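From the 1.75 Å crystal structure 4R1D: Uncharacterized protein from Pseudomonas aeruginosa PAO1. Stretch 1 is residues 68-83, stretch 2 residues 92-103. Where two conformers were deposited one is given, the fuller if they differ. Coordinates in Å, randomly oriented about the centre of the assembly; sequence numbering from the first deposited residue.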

ATOM      1  N   PHE B  68      13.982  22.763  10.957  1.00 19.65           N
ATOM      2  CA  PHE B  68      14.433  22.355  12.283  1.00 20.16           C
ATOM      3  C   PHE B  68      13.891  23.291  13.355  1.00 22.91           C
ATOM      4  O   PHE B  68      14.052  24.504  13.270  1.00 24.05           O
ATOM      5  N   LEU B  69      13.251  22.721  14.365  1.00 22.62           N
ATOM      6  CA  LEU B  69      12.689  23.518  15.448  1.00 20.89           C
ATOM      7  C   LEU B  69      13.605  23.568  16.672  1.00 29.12           C
ATOM      8  O   LEU B  69      13.973  24.650  17.124  1.00 29.34           O
ATOM      9  N   ARG B  70      13.986  22.411  17.201  1.00 24.63           N
ATOM     10  CA  ARG B  70      14.859  22.390  18.370  1.00 27.04           C
ATOM     11  C   ARG B  70      15.403  21.013  18.683  1.00 25.93           C
ATOM     12  O   ARG B  70      14.827  19.992  18.302  1.00 23.41           O
ATOM     13  N   LYS B  71      16.535  20.998  19.374  1.00 25.12           N
ATOM     14  CA  LYS B  71      17.051  19.781  19.964  1.00 22.64           C
ATOM     15  C   LYS B  71      16.681  19.778  21.439  1.00 29.92           C
ATOM     16  O   LYS B  71      16.974  20.736  22.161  1.00 28.95           O
ATOM     17  N   ILE B  72      16.016  18.712  21.877  1.00 21.40           N
ATOM     18  CA  ILE B  72      15.530  18.610  23.240  1.00 25.74           C
ATOM     19  C   ILE B  72      16.354  17.621  24.060  1.00 26.19           C
ATOM     20  O   ILE B  72      16.659  16.520  23.600  1.00 25.55           O
ATOM     21  N   ASP B  73      16.705  18.025  25.279  1.00 32.95           N
ATOM     22  CA  ASP B  73      17.450  17.173  26.205  1.00 26.45           C
ATOM     23  C   ASP B  73      16.476  16.496  27.166  1.00 26.55           C
ATOM     24  O   ASP B  73      15.834  17.165  27.977  1.00 29.62           O
ATOM     25  N   PHE B  74      16.345  15.173  27.063  1.00 26.24           N
ATOM     26  CA  PHE B  74      15.367  14.437  27.859  1.00 20.85           C
ATOM     27  C   PHE B  74      15.925  13.947  29.190  1.00 27.22           C
ATOM     28  O   PHE B  74      15.273  13.172  29.889  1.00 26.87           O
ATOM     29  N   GLY B  75      17.129  14.391  29.533  1.00 28.69           N
ATOM     30  CA  GLY B  75      17.825  13.852  30.685  1.00 30.16           C
ATOM     31  C   GLY B  75      18.370  12.472  30.357  1.00 33.43           C
ATOM     32  O   GLY B  75      18.028  11.891  29.322  1.00 27.46           O
ATOM     33  N   ASN B  76      19.223  11.950  31.233  1.00 28.96           N
ATOM     34  CA  ASN B  76      19.775  10.612  31.063  1.00 29.29           C
ATOM     35  C   ASN B  76      20.440  10.395  29.706  1.00 29.74           C
ATOM     36  O   ASN B  76      20.360   9.308  29.133  1.00 33.27           O
ATOM     37  N   GLU B  77      21.115  11.442  29.224  1.00 38.65           N
ATOM     38  CA  GLU B  77      21.783  11.491  27.912  1.00 39.48           C
ATOM     39  C   GLU B  77      20.897  11.233  26.691  1.00 35.87           C
ATOM     40  O   GLU B  77      21.396  11.102  25.581  1.00 34.47           O
ATOM     41  N   SER B  78      19.590  11.181  26.896  1.00 28.97           N
ATOM     42  CA  SER B  78      18.674  10.995  25.780  1.00 27.14           C
ATOM     43  C   SER B  78      18.341  12.342  25.151  1.00 27.65           C
ATOM     44  O   SER B  78      18.191  13.339  25.862  1.00 27.46           O
ATOM     45  N   VAL B  79      18.232  12.376  23.822  1.00 21.58           N
ATOM     46  CA  VAL B  79      17.924  13.617  23.120  1.00 24.86           C
ATOM     47  C   VAL B  79      16.862  13.428  22.035  1.00 21.58           C
ATOM     48  O   VAL B  79      16.619  12.314  21.563  1.00 25.57           O
ATOM     49  N   GLY B  80      16.243  14.528  21.635  1.00 22.10           N
ATOM     50  CA  GLY B  80      15.299  14.491  20.532  1.00 24.12           C
ATOM     51  C   GLY B  80      15.536  15.605  19.539  1.00 23.70           C
ATOM     52  O   GLY B  80      15.904  16.715  19.918  1.00 24.75           O
ATOM     53  N   LEU B  81      15.342  15.309  18.258  1.00 19.76           N
ATOM     54  CA  LEU B  81      15.341  16.336  17.232  1.00 19.62           C
ATOM     55  C   LEU B  81      13.898  16.601  16.843  1.00 24.59           C
ATOM     56  O   LEU B  81      13.182  15.687  16.446  1.00 18.33           O
ATOM     57  N   LEU B  82      13.474  17.851  16.971  1.00 16.10           N
ATOM     58  CA  LEU B  82      12.108  18.230  16.641  1.00 19.89           C
ATOM     59  C   LEU B  82      12.104  19.052  15.370  1.00 20.38           C
ATOM     60  O   LEU B  82      12.773  20.094  15.281  1.00 23.33           O
ATOM     61  N   SER B  83      11.353  18.580  14.381  1.00 17.58           N
ATOM     62  CA  SER B  83      11.233  19.269  13.101  1.00 15.11           C
ATOM     63  C   SER B  83       9.768  19.288  12.707  1.00 17.28           C
ATOM     64  O   SER B  83       8.971  18.560  13.287  1.00 15.89           O
ATOM     65  N   THR B  92       1.482  19.241  13.282  1.00 24.69           N
ATOM     66  CA  THR B  92       2.290  18.130  13.769  1.00 18.47           C
ATOM     67  C   THR B  92       3.769  18.319  13.493  1.00 17.68           C
ATOM     68  O   THR B  92       4.169  18.854  12.450  1.00 17.44           O
ATOM     69  N   TYR B  93       4.566  17.874  14.459  1.00 17.65           N
ATOM     70  CA  TYR B  93       6.010  17.814  14.351  1.00 17.55           C
ATOM     71  C   TYR B  93       6.421  16.372  14.111  1.00 18.89           C
ATOM     72  O   TYR B  93       5.642  15.442  14.320  1.00 17.78           O
ATOM     73  N   LEU B  94       7.667  16.203  13.687  1.00 16.54           N
ATOM     74  CA  LEU B  94       8.349  14.931  13.784  1.00 16.73           C
ATOM     75  C   LEU B  94       9.275  15.058  14.978  1.00 17.61           C
ATOM     76  O   LEU B  94      10.060  16.014  15.062  1.00 18.50           O
ATOM     77  N   LEU B  95       9.166  14.119  15.911  1.00 16.23           N
ATOM     78  CA  LEU B  95      10.081  14.053  17.042  1.00 17.47           C
ATOM     79  C   LEU B  95      10.917  12.790  16.912  1.00 15.96           C
ATOM     80  O   LEU B  95      10.404  11.677  17.030  1.00 18.68           O
ATOM     81  N   ASP B  96      12.200  12.980  16.625  1.00 17.84           N
ATOM     82  CA  ASP B  96      13.137  11.874  16.432  1.00 16.23           C
ATOM     83  C   ASP B  96      13.954  11.683  17.717  1.00 19.43           C
ATOM     84  O   ASP B  96      14.920  12.416  17.948  1.00 25.25           O
ATOM     85  N   THR B  97      13.567  10.724  18.556  1.00 20.73           N
ATOM     86  CA  THR B  97      14.240  10.539  19.850  1.00 16.09           C
ATOM     87  C   THR B  97      15.311   9.457  19.822  1.00 24.04           C
ATOM     88  O   THR B  97      15.118   8.378  19.249  1.00 21.35           O
ATOM     89  N   TYR B  98      16.435   9.755  20.460  1.00 15.88           N
ATOM     90  CA  TYR B  98      17.512   8.788  20.623  1.00 21.32           C
ATOM     91  C   TYR B  98      17.680   8.538  22.112  1.00 20.73           C
ATOM     92  O   TYR B  98      17.737   9.477  22.912  1.00 23.20           O
ATOM     93  N   VAL B  99      17.719   7.271  22.490  1.00 17.92           N
ATOM     94  CA  VAL B  99      17.696   6.923  23.908  1.00 19.73           C
ATOM     95  C   VAL B  99      18.570   5.707  24.148  1.00 23.27           C
ATOM     96  O   VAL B  99      18.688   4.837  23.282  1.00 21.60           O
ATOM     97  N   THR B 100      19.191   5.655  25.322  1.00 21.20           N
ATOM     98  CA  THR B 100      20.120   4.583  25.650  1.00 22.81           C
ATOM     99  C   THR B 100      19.671   3.806  26.878  1.00 21.45           C
ATOM    100  O   THR B 100      19.060   4.357  27.781  1.00 25.98           O
ATOM    101  N   SER B 101      19.981   2.515  26.909  1.00 20.13           N
ATOM    102  CA  SER B 101      19.671   1.694  28.068  1.00 18.18           C
ATOM    103  C   SER B 101      20.735   1.903  29.144  1.00 21.43           C
ATOM    104  O   SER B 101      21.844   2.362  28.849  1.00 21.50           O
ATOM    105  N   LYS B 102      20.371   1.584  30.384  1.00 21.44           N
ATOM    106  CA  LYS B 102      21.307   1.632  31.507  0.54 24.01           C
ATOM    107  C   LYS B 102      21.155   0.363  32.333  1.00 23.29           C
ATOM    108  O   LYS B 102      20.067  -0.216  32.410  1.00 21.95           O
ATOM    109  N   PRO B 103      22.245  -0.065  32.991  1.00 20.47           N
ATOM    110  CA  PRO B 103      23.560   0.583  32.979  1.00 24.13           C
ATOM    111  C   PRO B 103      24.439   0.185  31.799  1.00 25.50           C
ATOM    112  O   PRO B 103      25.416   0.881  31.515  1.00 28.73           O
TER

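In an antiparallel β-ladder, successive side chains alternate between the two faces of the sheet, so that each face gathers its own set of contacts. The pairing of strand 79-83 with strand 92-100, whose directions differ by 165°, is a compact example. Hydrogen-bonded pairs Ser83 with Leu94, Leu81 with Asp96 and Val79 with Tyr98 put their side chains on one face; Leu82, Leu95 and Thr97 lie on the other, where Gly80, opposite Thr97, has no side chain to add.

Along stretch 2, Thr92 (p) points its CB away and takes no part. Tyr93 (m) is the first to engage, and more of its area is covered by stretch 1 than that of any other residue in stretch 2. Leu82 (chi1 t, chi2 p) lays CD2 over one face of the ring, 4.1 Å from the centroid of Tyr93, in a CH-π contact, while Leu82 CD1 lies 3.5 Å from Tyr93 CB. Leu69 (m, t) comes from the neighbouring strand of the hairpin, bringing CD1 within a tight 3.2 Å of Tyr93 CD1. At the far end of the ring, Arg70 NH2 is 3.8 Å from Tyr93 OH, a proximity rather than a hydrogen bond; that nitrogen is satisfied elsewhere in the structure.

Leu94 (t, p) turns to the opposite face, where its CB lies 3.6 Å from Ser83 OG (Ser83 is p). Leu95 (t, p) returns to the Leu82 face: its CB is 4.0 Å from Leu82 CD1, and its CD1 meets the edge of the Phe74 ring, 4.1 Å from CZ of Phe74 (m). This corner depends on Gly80. A CB there would lie 3.0 Å from Leu95 CD1 and 2.6 Å from Phe74 CE2, both clashes, so the absent side chain leaves the space that the leucine methyl and the aromatic ring use.

Asp96 (t) faces Leu81 (m, t), with Asp96 CB 4.3 Å from Leu81 CB. Its carboxylate does not address the leucine: Asp96 OD2 accepts a 2.6 Å hydrogen bond from Tyr98 OH, two residues along on the same face. Thr97 (p) places CG2 3.6 Å from Phe74 CE2, extending the cluster around Gly80, while its hydroxyl is bonded elsewhere in the structure. Tyr98 (m) then packs its CB 4.3 Å from CG2 of Val79 (m), and its CE2 is 4.5 Å from Leu81 CD1.

Beyond this point the contacts become more polar. Ser78 (t) donates from OG to Tyr98 O at 2.7 Å, so a side chain joins the backbone ladder; the same OG is 3.6 Å from CB of Val99 (p). Thr100 (p) approaches Glu77, its OG1 4.0 Å from Glu77 CG, and accepts a 2.7 Å hydrogen bond from Lys102 NZ. That ammonium also forms a long salt bridge, 3.8 Å, with Glu77 OE1, tying the lysine (m, m, t, t) to the type I' turn from Gly75 to Ser78.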

ATOM      1  CB  PHE B  68      15.957  22.303  12.361  1.00 21.13           C
ATOM      2  CG  PHE B  68      16.468  21.733  13.653  1.00 23.49           C
ATOM      3  CD1 PHE B  68      16.351  20.377  13.914  1.00 21.16           C
ATOM      4  CD2 PHE B  68      17.072  22.546  14.604  1.00 25.11           C
ATOM      5  CE1 PHE B  68      16.818  19.838  15.100  1.00 20.88           C
ATOM      6  CE2 PHE B  68      17.542  22.007  15.798  1.00 26.15           C
ATOM      7  CZ  PHE B  68      17.416  20.655  16.041  1.00 26.30           C
ATOM      8  CB  LEU B  69      11.299  23.007  15.807  1.00 23.22           C
ATOM      9  CG  LEU B  69      10.427  23.115  14.547  1.00 30.47           C
ATOM     10  CD1 LEU B  69       9.157  22.324  14.677  1.00 28.79           C
ATOM     11  CD2 LEU B  69      10.130  24.586  14.217  1.00 31.63           C
ATOM     12  CB  ARG B  70      14.141  22.954  19.609  1.00 28.77           C
ATOM     13  CG  ARG B  70      12.772  22.348  19.898  1.00 31.50           C
ATOM     14  CD  ARG B  70      12.038  23.126  20.997  1.00 37.36           C
ATOM     15  NE  ARG B  70      10.586  23.095  20.809  1.00 42.11           N
ATOM     16  CZ  ARG B  70       9.922  23.886  19.969  1.00 31.53           C
ATOM     17  NH1 ARG B  70      10.580  24.780  19.238  1.00 45.42           N
ATOM     18  NH2 ARG B  70       8.606  23.789  19.850  1.00 32.79           N
ATOM     19  CB  LYS B  71      18.561  19.709  19.789  1.00 25.39           C
ATOM     20  CG  LYS B  71      19.175  18.407  20.261  1.00 26.42           C
ATOM     21  CD  LYS B  71      20.672  18.409  20.010  1.00 33.53           C
ATOM     22  CE  LYS B  71      21.330  17.167  20.572  1.00 32.51           C
ATOM     23  NZ  LYS B  71      22.808  17.241  20.414  1.00 35.73           N
ATOM     24  CB  ILE B  72      14.034  18.208  23.268  1.00 28.83           C
ATOM     25  CG1 ILE B  72      13.190  19.270  22.548  1.00 30.97           C
ATOM     26  CG2 ILE B  72      13.548  18.021  24.699  1.00 27.92           C
ATOM     27  CD1 ILE B  72      11.775  18.827  22.235  1.00 25.48           C
ATOM     28  CB  ASP B  73      18.477  18.021  26.972  1.00 27.80           C
ATOM     29  CG  ASP B  73      19.322  17.200  27.942  1.00 37.27           C
ATOM     30  OD1 ASP B  73      19.345  15.956  27.837  1.00 36.62           O
ATOM     31  OD2 ASP B  73      19.981  17.809  28.812  1.00 45.39           O
ATOM     32  CB  PHE B  74      14.826  13.221  27.087  1.00 25.51           C
ATOM     33  CG  PHE B  74      14.094  13.575  25.818  1.00 24.92           C
ATOM     34  CD1 PHE B  74      12.980  14.387  25.858  1.00 20.68           C
ATOM     35  CD2 PHE B  74      14.511  13.072  24.593  1.00 20.31           C
ATOM     36  CE1 PHE B  74      12.291  14.714  24.698  1.00 18.86           C
ATOM     37  CE2 PHE B  74      13.825  13.393  23.423  1.00 18.75           C
ATOM     38  CZ  PHE B  74      12.719  14.212  23.475  1.00 19.67           C
ATOM     39  CB  ASN B  76      18.688   9.565  31.320  1.00 28.83           C
ATOM     40  CG  ASN B  76      18.320   9.470  32.788  1.00 36.18           C
ATOM     41  OD1 ASN B  76      17.252   9.922  33.212  1.00 31.42           O
ATOM     42  ND2 ASN B  76      19.216   8.885  33.579  1.00 35.35           N
ATOM     43  CB  GLU B  77      23.057  10.631  27.844  1.00 41.18           C
ATOM     44  CG  GLU B  77      23.056   9.364  28.670  1.00 46.81           C
ATOM     45  CD  GLU B  77      23.518   9.614  30.089  1.00 46.34           C
ATOM     46  OE1 GLU B  77      23.199   8.796  30.975  1.00 49.72           O
ATOM     47  OE2 GLU B  77      24.204  10.636  30.314  1.00 53.88           O
ATOM     48  CB  SER B  78      17.407  10.284  26.255  1.00 23.66           C
ATOM     49  OG  SER B  78      16.473  10.168  25.197  1.00 27.04           O
ATOM     50  CB  VAL B  79      19.183  14.229  22.462  1.00 23.13           C
ATOM     51  CG1 VAL B  79      20.248  14.531  23.521  1.00 28.00           C
ATOM     52  CG2 VAL B  79      19.735  13.293  21.396  1.00 21.30           C
ATOM     53  CB  LEU B  81      16.145  15.894  15.999  1.00 20.10           C
ATOM     54  CG  LEU B  81      17.612  15.503  16.244  1.00 21.30           C
ATOM     55  CD1 LEU B  81      18.277  14.981  14.977  1.00 22.20           C
ATOM     56  CD2 LEU B  81      18.399  16.684  16.819  1.00 24.97           C
ATOM     57  CB  LEU B  82      11.494  19.040  17.789  1.00 21.02           C
ATOM     58  CG  LEU B  82       9.987  19.294  17.691  1.00 19.24           C
ATOM     59  CD1 LEU B  82       9.228  18.036  18.031  1.00 17.00           C
ATOM     60  CD2 LEU B  82       9.603  20.412  18.659  1.00 26.33           C
ATOM     61  CB  SER B  83      12.069  18.558  12.025  1.00 20.15           C
ATOM     62  OG  SER B  83      11.623  17.219  11.829  1.00 20.57           O
ATOM     63  CB  THR B  92       1.851  16.765  13.175  1.00 16.47           C
ATOM     64  OG1 THR B  92       2.021  16.773  11.751  1.00 18.69           O
ATOM     65  CG2 THR B  92       0.391  16.467  13.524  1.00 20.38           C
ATOM     66  CB  TYR B  93       6.650  18.205  15.686  1.00 20.13           C
ATOM     67  CG  TYR B  93       6.325  19.586  16.213  1.00 21.16           C
ATOM     68  CD1 TYR B  93       6.451  20.710  15.414  1.00 21.64           C
ATOM     69  CD2 TYR B  93       5.918  19.759  17.525  1.00 22.17           C
ATOM     70  CE1 TYR B  93       6.160  21.980  15.919  1.00 27.06           C
ATOM     71  CE2 TYR B  93       5.629  21.008  18.031  1.00 25.70           C
ATOM     72  CZ  TYR B  93       5.752  22.113  17.226  1.00 28.85           C
ATOM     73  OH  TYR B  93       5.461  23.356  17.749  1.00 30.40           O
ATOM     74  CB  LEU B  94       9.181  14.710  12.528  1.00 18.82           C
ATOM     75  CG  LEU B  94       9.835  13.343  12.341  1.00 25.23           C
ATOM     76  CD1 LEU B  94       8.774  12.234  12.358  1.00 27.21           C
ATOM     77  CD2 LEU B  94      10.616  13.345  11.033  1.00 29.90           C
ATOM     78  CB  LEU B  95       9.315  14.054  18.359  1.00 15.11           C
ATOM     79  CG  LEU B  95      10.169  13.882  19.620  1.00 20.19           C
ATOM     80  CD1 LEU B  95      11.230  14.970  19.691  1.00 21.44           C
ATOM     81  CD2 LEU B  95       9.295  13.880  20.865  1.00 19.39           C
ATOM     82  CB  ASP B  96      14.049  12.223  15.263  1.00 18.16           C
ATOM     83  CG  ASP B  96      14.876  11.044  14.770  1.00 15.87           C
ATOM     84  OD1 ASP B  96      14.648   9.935  15.263  1.00 17.60           O
ATOM     85  OD2 ASP B  96      15.735  11.254  13.877  1.00 19.00           O
ATOM     86  CB  THR B  97      13.277  10.200  21.004  1.00 21.89           C
ATOM     87  OG1 THR B  97      12.737   8.890  20.816  1.00 29.62           O
ATOM     88  CG2 THR B  97      12.144  11.239  21.139  1.00 16.15           C
ATOM     89  CB  TYR B  98      18.792   9.325  19.977  1.00 20.22           C
ATOM     90  CG  TYR B  98      18.589   9.534  18.499  1.00 20.61           C
ATOM     91  CD1 TYR B  98      18.887   8.528  17.601  1.00 20.24           C
ATOM     92  CD2 TYR B  98      18.012  10.707  18.007  1.00 19.10           C
ATOM     93  CE1 TYR B  98      18.667   8.685  16.247  1.00 23.43           C
ATOM     94  CE2 TYR B  98      17.787  10.875  16.649  1.00 18.95           C
ATOM     95  CZ  TYR B  98      18.116   9.854  15.777  1.00 21.36           C
ATOM     96  OH  TYR B  98      17.907   9.987  14.425  1.00 19.72           O
ATOM     97  CB  VAL B  99      16.255   6.667  24.408  1.00 25.52           C
ATOM     98  CG1 VAL B  99      15.625   5.472  23.695  1.00 22.67           C
ATOM     99  CG2 VAL B  99      16.227   6.483  25.924  1.00 21.83           C
ATOM    100  CB  THR B 100      21.524   5.154  25.915  1.00 23.63           C
ATOM    101  OG1 THR B 100      21.439   6.162  26.931  1.00 25.34           O
ATOM    102  CG2 THR B 100      22.080   5.770  24.649  1.00 28.76           C
ATOM    103  CB  SER B 101      19.631   0.223  27.662  1.00 17.97           C
ATOM    104  OG  SER B 101      20.813  -0.118  26.957  1.00 21.13           O
ATOM    105  CB  LYS B 102      21.036   2.855  32.393  0.54 25.60           C
ATOM    106  CG  LYS B 102      20.970   4.165  31.635  0.54 30.76           C
ATOM    107  CD  LYS B 102      22.237   4.419  30.844  0.54 30.96           C
ATOM    108  CE  LYS B 102      21.989   5.397  29.705  0.54 27.94           C
ATOM    109  NZ  LYS B 102      23.212   5.643  28.899  0.54 25.98           N
ATOM    110  CB  PRO B 103      24.199   0.100  34.292  1.00 28.57           C
ATOM    111  CG  PRO B 103      23.552  -1.209  34.559  1.00 23.20           C
ATOM    112  CD  PRO B 103      22.119  -1.043  34.086  1.00 25.43           C
TER